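Local coordinates for protein dally-like, isoform A (Drosophila melanogaster, PDB 6XTZ) that binds Wnt and Hedgehog proteins at the cell surface and, as a glypican, shields the lipid moiety of Wnt to enable signalling at a distance, at residues 78-83 with 454-459; 105-108 with 113-116; 201-206 with 444-449; 230-235 with 485-490; 251-256 with 490-495. The protein carries 5 engineered substitutions. All coordinates share one frame; numbering follows the deposited sequence.

Contact 1 (78-83 with 454-459); sequences GILGSK and KDYKKF
Tyr-456 reaches from the end of helix 441-455 to the flank of helix 51-110, where its ring overlaps the side chain of Leu-80. The two side chains run past one another in opposite directions, and the methyl CD2 of Leu-80 comes obliquely to the ring, 3.8 Å from Tyr-456 CD2. One residue back, Ile-79 crosses the tyrosine at about a right angle and turns its CD1 methyl to the hydroxyl, with Ile-79 CD1 only 3.3 Å from Tyr-456 OH. No hydrogen bond spans the two segments, so across this contact the phenol meets only aliphatic carbon. With CG beside the backbone N (chi1 -65°), the ring projects across to the helix just as the chain leaves helical geometry and enters a type I turn that runs to Phe-459. Trp-269 of helix 263-283 secures this exit, donating from NE1 to the carbonyl of Tyr-456 and also packing on Leu-80. An alanine at Tyr-456 is likely to open a gap over Leu-80 and leave the Ile-79 methyl without its neighbour on this side. Next along, Phe-459 continues the seam on Met-76, which Tyr-456 touches too. Tyrosine-on-aliphatic packing where helix 441-455 ends joins it to helix 51-110 in the elongated all-helical glypican core, in which distant parts of the chain pack along one very long helix.

Contact 2 (105-108 with 113-116); sequences MFIR and IYER
Glu-115 OE1, the polar atom that reaches toward the other segment, is met there by carbon: Ile-107 CD1 lies 3.8 Å from Glu-115 OE1, and no hydrogen bond crosses the contact. The weight falls instead on Tyr-114. Over the centre of its ring sits the CB of Phe-106, 3.5 Å from the Tyr-114 ring centroid and almost on the ring normal, a CH-pi contact. The Phe-106 ring then stands upright on the tyrosine, the planes at 90° and the centroids 5.4 Å apart, in a T-shaped pair that brings Phe-106 CD2 to 3.7 Å from Tyr-114 CE1. A second torsion near zero (chi2 6°) turns that edge toward the tyrosine face. Ile-107 meets the ring edge, its CG1 in the ring plane and 3.7 Å from Tyr-114 CD2. Phe-121 and Tyr-110 extend the aromatic cluster, the first meeting Tyr-114 and the second Phe-106. This is the corner where helix 51-110 gives way to helix 112-116, and the Phe-106 side chain lies about 6 Å from the bound O-palmitoleoyl serine. With no hydrogen bond across it, the contact rests on apolar packing, CH-pi and edge-to-face interactions, and the carboxylate lies at its exposed margin.

Contact 3 (201-206 with 444-449); sequences RTYGQA and RIVRDI
The phenol ring of Tyr-203 is approached obliquely by two branched side chains of helix 441-455, the CG2 methyl of Ile-449 and the CG1 methyl of Val-446, while Phe-87 meets the same ring edge-to-face. Ile-449 lies closer: its CG2 is 3.8 Å from Tyr-203 CZ and 3.4 Å from Tyr-203 OH, the two side chains sliding past each other in opposite senses. Val-446 is looser, with CG1 4.2 Å from Tyr-203 CE2. Extension away from helix 185-216, with CG trans to the backbone N (chi1 -168°), carries the hydroxyl right up to the facing backbone. There Tyr-203 OH donates a weak hydrogen bond to the carbonyl O of Val-446 at 3.2 Å, giving a buried polar group a partner amid hydrocarbon. The ring therefore spans the gap between two helices whose CA atoms come no closer here than 8.8 Å, at Tyr-203 and Val-446. The branch of Ile-449 that meets the phenol, CG2, is the one trans to its backbone N. In the bundle Tyr-203 also packs on Met-276, Val-279, Ala-280 and Leu-283 of helix 263-283, whereas Val-446 and Ile-449 share Phe-87 of helix 51-110. One turn on, Ala-206 touches Ala-529 and Leu-533; the contact thus joins helices 185-216 and 441-455, with 51-110 and 263-283 packed on its side chains and 513-538 next to helix 185-216.

Contact 4 (230-235 with 485-490); sequences LTKMQH and NGHTID
Lys-232 is the residue of helix 224-234 that reaches the 485-490 loop, its chain extended from CB to the ammonium and its CG trans to the backbone N (chi1 -174°). Straightened in this way, it runs past Gly-486, with Lys-232 CE 3.2 Å from Gly-486 O, and brings NZ beside the imidazole of His-487. Lys-232 NZ lies 3.4 Å from His-487 CE1, obliquely to the ring and without a hydrogen bond; the nearby ammonium would probably disfavour protonation of the imidazole. The backbone O of Lys-232 accepts from Trp-484 NE1, a further tie to the chain just before the loop. Gly-486 is needed at this bend: its positive phi of 102° would jam a side chain against the preceding carbonyl. Asn-485 makes the bend an Asx turn, its OD1 taking the backbone N of His-487 at 3.0 Å, and a second bond to OD1, from Thr-488 N at 2.9 Å, extends it to an Asx motif; both are nearly straight. The turn follows Cys-483, whose disulfide to Cys-247 belongs to the cysteine-rich lobe at one end of the glypican rod. After Lys-232, Met-233 turns its end from the loop and packs on Tyr-250 and Cys-251 of helix 248-258. Gln-234 then bonds through NE2 to Gln-64 of helix 51-110, and His-235, where the helix has ended, gives its carbonyl to Arg-20 NH1.

Contact 5 (251-256 with 490-495); sequences CVNVIK and DRYMHS
The irregular 490-495 chain passes alongside helix 248-258 and comes nearest at Asn-253 and Ser-495, whose CA atoms are 8.1 Å apart. Asn-253 carries the contact through its amide nitrogen. Asn-253 ND2 donates to Ser-495 O at 3.2 Å, and the donor stands well above the carbonyl plane, 65° out of it, so the bond is bent away from the usual lone-pair direction. The same nitrogen lies at the edge of the Tyr-492 ring and donates to Tyr-492 OH at 3.0 Å, although the place of that hydroxyl is less certain. Amide and ring planes are turned 45° from each other. Even without the doubtful tyrosine bond, ND2 donates to Ser-495 O and OD1 accepts from the backbone N of Thr-497, which probably fixes the rotation of the amide. With CG beside the backbone N (chi1 -76°), the Asn-253 amide faces the passing chain. The backbone N of His-494 lies above one face of the Tyr-492 ring, 4.0 Å from its plane, and the ring also meets Tyr-250. A leucine in place of Asn-253 would probably leave the Ser-495 carbonyl and the Thr-497 N-H without their mate and hold this part of the loop less firmly. Asn-503 ND2 adds a bond to the backbone O of Asn-253, and Lys-256 NZ one to Thr-497 O. A loop held by asparagine and lysine side chains to a helix that itself bears the Cys-251 to Cys-468 disulfide fits the cysteine-rich lobe of glypicans.

In the fold
Contact 3 is the buried one, lying with contact 1 near the centre of the rod; the two are about 11 Å apart between centres, share helix 441-455 and are joined by the salt bridge from Lys-83 to Asp-448. Contact 2 lies at the far end of helix 51-110, which it shares with contact 1, and is mainly aromatic and apolar. Contacts 4 and 5 lie together at the other end, about 78 and 72 Å from contact 2 between centres; they share Asp-490 and touch through Met-233 and Cys-251. There, loops meet helix flanks, and the tyrosine-on-aliphatic packing of the middle gives way to polar side chains, hydrogen-bonded across in contact 5 but not in contact 4.

Contact 1 (78-83 with 454-459)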
# COMPACT_ATOMS: atom_id res chain seq x y z
N GLY A 78 -2.95 9.44 -5.23
CA GLY A 78 -3.91 9.42 -6.33
C GLY A 78 -3.65 8.30 -7.32
O GLY A 78 -4.58 7.64 -7.78
N ILE A 79 -2.38 8.06 -7.65
CA ILE A 79 -2.04 7.00 -8.59
C ILE A 79 -2.39 5.64 -8.01
O ILE A 79 -3.07 4.83 -8.65
CB ILE A 79 -0.55 7.08 -8.98
CG1 ILE A 79 -0.30 8.31 -9.87
CG2 ILE A 79 -0.12 5.81 -9.70
CD1 ILE A 79 1.16 8.50 -10.23
N LEU A 80 -1.93 5.36 -6.79
CA LEU A 80 -2.22 4.07 -6.16
C LEU A 80 -3.72 3.87 -5.96
O LEU A 80 -4.22 2.75 -6.07
CB LEU A 80 -1.48 3.95 -4.83
CG LEU A 80 0.04 4.01 -4.90
CD1 LEU A 80 0.65 3.73 -3.53
CD2 LEU A 80 0.58 3.04 -5.93
N GLY A 81 -4.45 4.95 -5.65
CA GLY A 81 -5.88 4.83 -5.47
C GLY A 81 -6.61 4.49 -6.76
O GLY A 81 -7.54 3.68 -6.76
N SER A 82 -6.20 5.11 -7.87
CA SER A 82 -6.87 4.85 -9.14
C SER A 82 -6.50 3.48 -9.69
O SER A 82 -7.34 2.80 -10.30
CB SER A 82 -6.54 5.95 -10.15
OG SER A 82 -5.18 5.93 -10.50
N LYS A 83 -5.25 3.06 -9.50
CA LYS A 83 -4.85 1.72 -9.93
C LYS A 83 -5.58 0.64 -9.15
O LYS A 83 -5.88 -0.42 -9.69
CB LYS A 83 -3.33 1.55 -9.79
CG LYS A 83 -2.51 2.44 -10.71
CD LYS A 83 -2.72 2.09 -12.17
CE LYS A 83 -1.86 2.96 -13.07
NZ LYS A 83 -2.01 2.62 -14.51
N LYS A 454 6.61 -1.07 -6.31
CA LYS A 454 8.06 -1.19 -6.24
C LYS A 454 8.72 0.18 -6.32
O LYS A 454 9.75 0.42 -5.68
CB LYS A 454 8.56 -2.10 -7.37
CG LYS A 454 9.90 -2.75 -7.11
CD LYS A 454 10.36 -3.52 -8.34
CE LYS A 454 11.38 -4.60 -7.98
NZ LYS A 454 10.76 -5.68 -7.16
N ASP A 455 8.15 1.09 -7.11
CA ASP A 455 8.72 2.43 -7.24
C ASP A 455 8.54 3.24 -5.95
O ASP A 455 9.44 3.98 -5.56
CB ASP A 455 8.09 3.17 -8.42
CG ASP A 455 8.46 2.56 -9.76
OD1 ASP A 455 9.52 1.91 -9.85
OD2 ASP A 455 7.69 2.75 -10.73
N TYR A 456 7.39 3.10 -5.29
CA TYR A 456 7.08 3.86 -4.09
C TYR A 456 7.55 3.17 -2.81
O TYR A 456 7.12 3.57 -1.72
CB TYR A 456 5.58 4.12 -4.00
CG TYR A 456 5.03 5.00 -5.10
CD1 TYR A 456 5.52 6.29 -5.30
CD2 TYR A 456 4.02 4.56 -5.93
CE1 TYR A 456 5.02 7.10 -6.30
CE2 TYR A 456 3.51 5.36 -6.94
CZ TYR A 456 4.01 6.62 -7.12
OH TYR A 456 3.50 7.42 -8.12
N LYS A 457 8.41 2.16 -2.92
CA LYS A 457 8.87 1.44 -1.73
C LYS A 457 9.63 2.37 -0.79
O LYS A 457 9.36 2.41 0.42
CB LYS A 457 9.74 0.25 -2.14
CG LYS A 457 10.27 -0.58 -0.98
CD LYS A 457 10.90 -1.87 -1.49
CE LYS A 457 11.45 -2.72 -0.35
NZ LYS A 457 12.61 -2.06 0.32
N LYS A 458 10.59 3.12 -1.33
CA LYS A 458 11.41 4.04 -0.55
C LYS A 458 10.88 5.47 -0.61
O LYS A 458 11.65 6.42 -0.45
CB LYS A 458 12.86 4.00 -1.03
CG LYS A 458 13.50 2.62 -0.98
CD LYS A 458 13.84 2.21 0.44
CE LYS A 458 14.68 0.94 0.45
NZ LYS A 458 15.11 0.58 1.83
N PHE A 459 9.57 5.64 -0.83
CA PHE A 459 9.02 6.97 -1.06
C PHE A 459 9.23 7.88 0.15
O PHE A 459 9.63 9.04 -0.00
CB PHE A 459 7.53 6.88 -1.40
CG PHE A 459 6.83 8.21 -1.41
CD1 PHE A 459 6.87 9.02 -2.54
CD2 PHE A 459 6.14 8.66 -0.30
CE1 PHE A 459 6.24 10.25 -2.55
CE2 PHE A 459 5.51 9.89 -0.30
CZ PHE A 459 5.55 10.68 -1.43

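Contact 2 (105-108 with 113-116)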
# COMPACT_ATOMS: atom_id res chain seq x y z
N MET A 105 -20.89 -22.27 -21.82
CA MET A 105 -20.01 -23.38 -22.18
C MET A 105 -20.58 -24.71 -21.73
O MET A 105 -20.49 -25.71 -22.45
CB MET A 105 -18.63 -23.15 -21.57
CG MET A 105 -17.50 -23.92 -22.23
SD MET A 105 -15.90 -23.46 -21.54
CE MET A 105 -15.91 -21.69 -21.82
N PHE A 106 -21.18 -24.75 -20.54
CA PHE A 106 -21.68 -26.01 -20.00
C PHE A 106 -23.06 -26.37 -20.52
O PHE A 106 -23.43 -27.55 -20.49
CB PHE A 106 -21.69 -25.98 -18.48
CG PHE A 106 -20.36 -26.26 -17.86
CD1 PHE A 106 -19.23 -26.41 -18.64
CD2 PHE A 106 -20.23 -26.39 -16.49
CE1 PHE A 106 -18.00 -26.67 -18.08
CE2 PHE A 106 -19.01 -26.67 -15.91
CZ PHE A 106 -17.89 -26.80 -16.71
N ILE A 107 -23.84 -25.39 -20.98
CA ILE A 107 -25.14 -25.69 -21.56
C ILE A 107 -24.98 -26.33 -22.93
O ILE A 107 -25.67 -27.30 -23.27
CB ILE A 107 -26.01 -24.42 -21.62
CG1 ILE A 107 -26.59 -24.12 -20.23
CG2 ILE A 107 -27.13 -24.58 -22.63
CD1 ILE A 107 -27.57 -22.98 -20.23
N ARG A 108 -24.05 -25.82 -23.74
CA ARG A 108 -23.78 -26.40 -25.05
C ARG A 108 -23.08 -27.75 -24.94
O ARG A 108 -23.14 -28.54 -25.89
CB ARG A 108 -22.95 -25.44 -25.89
CG ARG A 108 -23.61 -24.10 -26.14
CD ARG A 108 -22.60 -23.01 -26.48
NE ARG A 108 -22.16 -23.04 -27.87
CZ ARG A 108 -22.66 -22.27 -28.82
NH1 ARG A 108 -23.61 -21.39 -28.54
NH2 ARG A 108 -22.19 -22.36 -30.06
N ILE A 113 -29.18 -31.46 -18.48
CA ILE A 113 -28.78 -31.99 -17.18
C ILE A 113 -27.98 -30.96 -16.39
O ILE A 113 -28.02 -30.94 -15.16
CB ILE A 113 -28.01 -33.32 -17.34
CG1 ILE A 113 -27.79 -33.98 -15.98
CG2 ILE A 113 -26.68 -33.09 -18.02
CD1 ILE A 113 -27.13 -35.34 -16.05
N TYR A 114 -27.25 -30.09 -17.09
CA TYR A 114 -26.57 -28.99 -16.39
C TYR A 114 -27.54 -27.85 -16.11
O TYR A 114 -27.59 -27.33 -14.98
CB TYR A 114 -25.38 -28.48 -17.21
CG TYR A 114 -24.88 -27.14 -16.72
CD1 TYR A 114 -24.07 -27.04 -15.60
CD2 TYR A 114 -25.21 -25.97 -17.39
CE1 TYR A 114 -23.61 -25.82 -15.15
CE2 TYR A 114 -24.75 -24.74 -16.95
CZ TYR A 114 -23.96 -24.67 -15.83
OH TYR A 114 -23.50 -23.45 -15.39
N GLU A 115 -28.31 -27.44 -17.12
CA GLU A 115 -29.26 -26.34 -16.94
C GLU A 115 -30.27 -26.64 -15.85
O GLU A 115 -30.78 -25.72 -15.20
CB GLU A 115 -29.96 -26.05 -18.27
CG GLU A 115 -30.78 -24.77 -18.28
CD GLU A 115 -31.31 -24.43 -19.67
OE1 GLU A 115 -30.77 -24.97 -20.66
OE2 GLU A 115 -32.26 -23.63 -19.76
N ARG A 116 -30.57 -27.92 -15.63
CA ARG A 116 -31.46 -28.31 -14.54
C ARG A 116 -30.85 -27.95 -13.18
O ARG A 116 -31.57 -27.56 -12.26
CB ARG A 116 -31.75 -29.80 -14.61
CG ARG A 116 -33.21 -30.18 -14.53
CD ARG A 116 -33.46 -31.47 -15.29
NE ARG A 116 -32.46 -32.48 -14.98
CZ ARG A 116 -32.28 -33.60 -15.69
NH1 ARG A 116 -33.04 -33.84 -16.75
NH2 ARG A 116 -31.34 -34.46 -15.34

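Contact 3 (201-206 with 444-449)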
# COMPACT_ATOMS: atom_id res chain seq x y z
N ARG A 201 -8.52 -10.27 -3.70
CA ARG A 201 -9.21 -9.20 -2.98
C ARG A 201 -8.25 -8.42 -2.10
O ARG A 201 -8.25 -7.18 -2.10
CB ARG A 201 -10.36 -9.77 -2.15
CG ARG A 201 -10.87 -8.81 -1.10
CD ARG A 201 -12.12 -9.33 -0.41
NE ARG A 201 -12.46 -8.50 0.75
CZ ARG A 201 -13.12 -7.35 0.68
NH1 ARG A 201 -13.51 -6.87 -0.50
NH2 ARG A 201 -13.38 -6.67 1.79
N THR A 202 -7.41 -9.13 -1.33
CA THR A 202 -6.49 -8.45 -0.42
C THR A 202 -5.51 -7.56 -1.17
O THR A 202 -5.16 -6.48 -0.69
CB THR A 202 -5.74 -9.49 0.42
OG1 THR A 202 -6.69 -10.34 1.09
CG2 THR A 202 -4.86 -8.81 1.46
N TYR A 203 -5.08 -7.99 -2.36
CA TYR A 203 -4.16 -7.20 -3.16
C TYR A 203 -4.74 -5.82 -3.47
O TYR A 203 -4.09 -4.79 -3.27
CB TYR A 203 -3.83 -7.95 -4.45
CG TYR A 203 -2.67 -7.41 -5.25
CD1 TYR A 203 -1.36 -7.54 -4.80
CD2 TYR A 203 -2.88 -6.80 -6.48
CE1 TYR A 203 -0.30 -7.06 -5.54
CE2 TYR A 203 -1.83 -6.32 -7.23
CZ TYR A 203 -0.54 -6.45 -6.76
OH TYR A 203 0.52 -5.98 -7.50
N GLY A 204 -5.99 -5.79 -3.95
CA GLY A 204 -6.64 -4.52 -4.22
C GLY A 204 -7.07 -3.76 -2.99
O GLY A 204 -7.03 -2.53 -2.97
N GLN A 205 -7.48 -4.47 -1.94
CA GLN A 205 -7.92 -3.79 -0.72
C GLN A 205 -6.74 -3.15 0.01
O GLN A 205 -6.85 -2.03 0.51
CB GLN A 205 -8.66 -4.76 0.20
CG GLN A 205 -10.01 -5.21 -0.34
CD GLN A 205 -10.99 -4.06 -0.50
OE1 GLN A 205 -10.96 -3.09 0.25
NE2 GLN A 205 -11.86 -4.17 -1.50
N ALA A 206 -5.62 -3.86 0.09
CA ALA A 206 -4.43 -3.30 0.73
C ALA A 206 -3.90 -2.10 -0.05
O ALA A 206 -3.43 -1.13 0.55
CB ALA A 206 -3.35 -4.37 0.88
N ARG A 444 -1.89 -7.85 -16.51
CA ARG A 444 -1.32 -6.56 -16.88
C ARG A 444 -1.49 -5.53 -15.78
O ARG A 444 -0.57 -4.76 -15.49
CB ARG A 444 -1.95 -6.07 -18.18
CG ARG A 444 -1.72 -7.00 -19.37
CD ARG A 444 -2.54 -6.58 -20.58
NE ARG A 444 -2.17 -5.26 -21.08
CZ ARG A 444 -2.71 -4.69 -22.15
NH1 ARG A 444 -3.65 -5.32 -22.84
NH2 ARG A 444 -2.31 -3.48 -22.54
N ILE A 445 -2.66 -5.50 -15.14
CA ILE A 445 -2.88 -4.54 -14.06
C ILE A 445 -2.14 -4.97 -12.80
O ILE A 445 -1.69 -4.12 -12.02
CB ILE A 445 -4.39 -4.34 -13.81
CG1 ILE A 445 -4.63 -3.32 -12.70
CG2 ILE A 445 -5.07 -5.66 -13.49
CD1 ILE A 445 -4.14 -1.93 -13.02
N VAL A 446 -1.98 -6.28 -12.58
CA VAL A 446 -1.20 -6.75 -11.45
C VAL A 446 0.27 -6.39 -11.63
O VAL A 446 0.94 -5.95 -10.68
CB VAL A 446 -1.39 -8.26 -11.25
CG1 VAL A 446 -0.36 -8.81 -10.27
CG2 VAL A 446 -2.79 -8.56 -10.75
N ARG A 447 0.80 -6.56 -12.85
CA ARG A 447 2.18 -6.15 -13.11
C ARG A 447 2.35 -4.64 -13.00
O ARG A 447 3.38 -4.16 -12.52
CB ARG A 447 2.63 -6.63 -14.49
CG ARG A 447 2.73 -8.13 -14.66
CD ARG A 447 3.29 -8.48 -16.03
NE ARG A 447 2.82 -9.78 -16.50
CZ ARG A 447 3.41 -10.94 -16.20
NH1 ARG A 447 4.49 -10.97 -15.43
NH2 ARG A 447 2.91 -12.07 -16.68
N ASP A 448 1.35 -3.88 -13.44
CA ASP A 448 1.42 -2.43 -13.35
C ASP A 448 1.48 -1.98 -11.89
O ASP A 448 2.34 -1.18 -11.51
CB ASP A 448 0.22 -1.80 -14.06
CG ASP A 448 0.31 -0.29 -14.15
OD1 ASP A 448 1.39 0.26 -13.87
OD2 ASP A 448 -0.70 0.34 -14.52
N ILE A 449 0.57 -2.50 -11.07
CA ILE A 449 0.57 -2.17 -9.64
C ILE A 449 1.87 -2.61 -8.99
O ILE A 449 2.47 -1.87 -8.20
CB ILE A 449 -0.66 -2.80 -8.96
CG1 ILE A 449 -1.94 -2.10 -9.42
CG2 ILE A 449 -0.51 -2.75 -7.44
CD1 ILE A 449 -3.21 -2.83 -9.01

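Contact 4 (230-235 with 485-490)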
# COMPACT_ATOMS: atom_id res chain seq x y z
N LEU A 230 14.73 24.59 9.93
CA LEU A 230 14.61 24.75 8.48
C LEU A 230 15.19 26.08 8.02
O LEU A 230 15.85 26.14 6.97
CB LEU A 230 13.14 24.63 8.08
CG LEU A 230 12.79 24.41 6.61
CD1 LEU A 230 13.41 23.11 6.12
CD2 LEU A 230 11.28 24.38 6.43
N THR A 231 14.96 27.15 8.78
CA THR A 231 15.44 28.46 8.37
C THR A 231 16.94 28.60 8.60
O THR A 231 17.64 29.22 7.79
CB THR A 231 14.69 29.55 9.13
OG1 THR A 231 14.99 29.44 10.53
CG2 THR A 231 13.21 29.36 8.94
N LYS A 232 17.45 28.04 9.70
CA LYS A 232 18.89 28.04 9.93
C LYS A 232 19.62 27.31 8.81
O LYS A 232 20.75 27.68 8.45
CB LYS A 232 19.21 27.40 11.28
CG LYS A 232 20.68 27.46 11.67
CD LYS A 232 20.92 26.76 13.01
CE LYS A 232 22.39 26.78 13.39
NZ LYS A 232 22.64 26.08 14.67
N MET A 233 18.99 26.28 8.23
CA MET A 233 19.62 25.52 7.16
C MET A 233 19.54 26.25 5.83
O MET A 233 20.53 26.34 5.10
CB MET A 233 18.97 24.13 7.06
CG MET A 233 19.57 23.21 6.01
SD MET A 233 18.79 23.36 4.39
CE MET A 233 17.08 23.01 4.79
N GLN A 234 18.37 26.79 5.50
CA GLN A 234 18.12 27.26 4.14
C GLN A 234 18.41 28.74 3.95
O GLN A 234 18.89 29.15 2.88
CB GLN A 234 16.67 26.96 3.74
CG GLN A 234 16.31 27.38 2.32
CD GLN A 234 14.89 27.00 1.93
OE1 GLN A 234 14.22 26.25 2.64
NE2 GLN A 234 14.43 27.53 0.81
N HIS A 235 18.15 29.58 4.96
CA HIS A 235 18.21 31.02 4.78
C HIS A 235 19.27 31.73 5.61
O HIS A 235 19.78 32.76 5.17
CB HIS A 235 16.85 31.66 5.10
CG HIS A 235 15.74 31.22 4.19
ND1 HIS A 235 15.76 31.45 2.83
CD2 HIS A 235 14.58 30.58 4.45
CE1 HIS A 235 14.67 30.95 2.29
NE2 HIS A 235 13.93 30.42 3.25
N ASN A 485 26.98 24.91 6.64
CA ASN A 485 26.73 23.82 7.58
C ASN A 485 25.94 24.26 8.80
O ASN A 485 25.86 23.51 9.77
CB ASN A 485 28.06 23.18 8.01
CG ASN A 485 28.98 24.15 8.75
OD1 ASN A 485 28.58 25.25 9.12
ND2 ASN A 485 30.21 23.72 8.98
N GLY A 486 25.36 25.46 8.78
CA GLY A 486 24.62 25.99 9.89
C GLY A 486 25.38 27.01 10.71
O GLY A 486 24.75 27.79 11.44
N HIS A 487 26.71 27.05 10.61
CA HIS A 487 27.50 28.00 11.37
C HIS A 487 28.46 28.76 10.46
O HIS A 487 28.56 29.99 10.53
CB HIS A 487 28.26 27.29 12.49
CG HIS A 487 27.39 26.56 13.46
ND1 HIS A 487 26.66 27.20 14.43
CD2 HIS A 487 27.12 25.24 13.60
CE1 HIS A 487 25.99 26.31 15.14
NE2 HIS A 487 26.25 25.11 14.66
N THR A 488 29.15 28.03 9.59
CA THR A 488 30.16 28.61 8.72
C THR A 488 30.10 27.92 7.36
O THR A 488 29.28 27.03 7.13
CB THR A 488 31.56 28.50 9.33
OG1 THR A 488 32.54 28.93 8.38
CG2 THR A 488 31.85 27.06 9.73
N ILE A 489 30.97 28.35 6.46
CA ILE A 489 31.13 27.72 5.15
C ILE A 489 32.29 26.74 5.30
O ILE A 489 33.45 27.07 5.04
CB ILE A 489 31.37 28.74 4.04
CG1 ILE A 489 30.21 29.74 3.99
CG2 ILE A 489 31.52 28.05 2.70
CD1 ILE A 489 28.86 29.09 3.75
N ASP A 490 31.98 25.53 5.74
CA ASP A 490 32.99 24.52 6.02
C ASP A 490 32.35 23.15 5.83
O ASP A 490 31.22 23.03 5.36
CB ASP A 490 33.55 24.72 7.43
CG ASP A 490 34.98 24.24 7.56
OD1 ASP A 490 35.40 23.37 6.76
OD2 ASP A 490 35.70 24.74 8.46

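Contact 5 (251-256 with 490-495)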
# COMPACT_ATOMS: atom_id res chain seq x y z
N CYS A 251 21.18 19.52 4.87
CA CYS A 251 19.79 19.67 4.45
C CYS A 251 18.99 18.41 4.72
O CYS A 251 17.86 18.48 5.21
CB CYS A 251 19.72 20.04 2.97
SG CYS A 251 18.05 20.21 2.31
N VAL A 252 19.56 17.24 4.40
CA VAL A 252 18.83 15.99 4.58
C VAL A 252 18.49 15.76 6.05
O VAL A 252 17.37 15.35 6.38
CB VAL A 252 19.63 14.81 3.99
CG1 VAL A 252 18.97 13.48 4.36
CG2 VAL A 252 19.74 14.94 2.48
N ASN A 253 19.44 16.04 6.94
CA ASN A 253 19.18 15.86 8.37
C ASN A 253 18.08 16.78 8.87
O ASN A 253 17.31 16.40 9.75
CB ASN A 253 20.47 16.09 9.17
CG ASN A 253 21.43 14.92 9.07
OD1 ASN A 253 21.01 13.78 8.91
ND2 ASN A 253 22.72 15.21 9.18
N VAL A 254 17.99 17.99 8.32
CA VAL A 254 16.95 18.93 8.75
C VAL A 254 15.58 18.46 8.28
O VAL A 254 14.62 18.42 9.06
CB VAL A 254 17.27 20.35 8.26
CG1 VAL A 254 16.12 21.29 8.58
CG2 VAL A 254 18.56 20.85 8.88
N ILE A 255 15.47 18.09 7.00
CA ILE A 255 14.18 17.63 6.49
C ILE A 255 13.76 16.33 7.17
O ILE A 255 12.58 16.12 7.45
CB ILE A 255 14.24 17.48 4.96
CG1 ILE A 255 14.83 18.73 4.31
CG2 ILE A 255 12.84 17.23 4.41
CD1 ILE A 255 13.99 19.97 4.51
N LYS A 256 14.73 15.45 7.45
CA LYS A 256 14.41 14.22 8.17
C LYS A 256 13.81 14.53 9.54
O LYS A 256 12.89 13.83 9.99
CB LYS A 256 15.66 13.35 8.33
CG LYS A 256 15.98 12.49 7.12
CD LYS A 256 17.01 11.43 7.46
CE LYS A 256 17.14 10.40 6.35
NZ LYS A 256 17.99 9.25 6.76
N ASP A 490 31.98 25.53 5.74
CA ASP A 490 32.99 24.52 6.02
C ASP A 490 32.35 23.15 5.83
O ASP A 490 31.22 23.03 5.36
CB ASP A 490 33.55 24.72 7.43
CG ASP A 490 34.98 24.24 7.56
OD1 ASP A 490 35.40 23.37 6.76
OD2 ASP A 490 35.70 24.74 8.46
N ARG A 491 33.09 22.11 6.20
CA ARG A 491 32.58 20.75 6.10
C ARG A 491 31.53 20.48 7.17
O ARG A 491 31.66 20.90 8.32
CB ARG A 491 33.72 19.74 6.23
CG ARG A 491 34.48 19.48 4.94
CD ARG A 491 35.84 18.87 5.22
NE ARG A 491 35.87 18.15 6.49
CZ ARG A 491 35.63 16.85 6.63
NH1 ARG A 491 35.69 16.29 7.83
NH2 ARG A 491 35.34 16.11 5.57
N TYR A 492 30.47 19.78 6.77
CA TYR A 492 29.43 19.37 7.71
C TYR A 492 29.88 18.11 8.44
O TYR A 492 30.12 17.08 7.82
CB TYR A 492 28.11 19.14 6.97
CG TYR A 492 26.95 18.78 7.87
CD1 TYR A 492 26.43 19.71 8.76
CD2 TYR A 492 26.36 17.53 7.80
CE1 TYR A 492 25.36 19.38 9.58
CE2 TYR A 492 25.29 17.20 8.61
CZ TYR A 492 24.79 18.13 9.50
OH TYR A 492 23.73 17.80 10.30
N MET A 493 30.00 18.21 9.77
CA MET A 493 30.62 17.13 10.54
C MET A 493 29.70 15.92 10.64
O MET A 493 30.14 14.78 10.44
CB MET A 493 31.00 17.64 11.93
CG MET A 493 32.05 18.74 11.93
SD MET A 493 33.70 18.19 11.46
CE MET A 493 33.74 18.63 9.72
N HIS A 494 28.43 16.14 10.96
CA HIS A 494 27.52 15.03 11.20
C HIS A 494 27.23 14.27 9.91
O HIS A 494 27.38 14.79 8.79
CB HIS A 494 26.21 15.54 11.80
CG HIS A 494 26.39 16.42 13.00
ND1 HIS A 494 26.41 15.92 14.28
CD2 HIS A 494 26.58 17.75 13.11
CE1 HIS A 494 26.59 16.91 15.14
NE2 HIS A 494 26.69 18.04 14.45
N SER A 495 26.83 13.02 10.07
CA SER A 495 26.40 12.18 8.96
C SER A 495 24.88 12.07 8.95
O SER A 495 24.20 12.45 9.91
CB SER A 495 27.04 10.79 9.04
OG SER A 495 26.66 10.13 10.23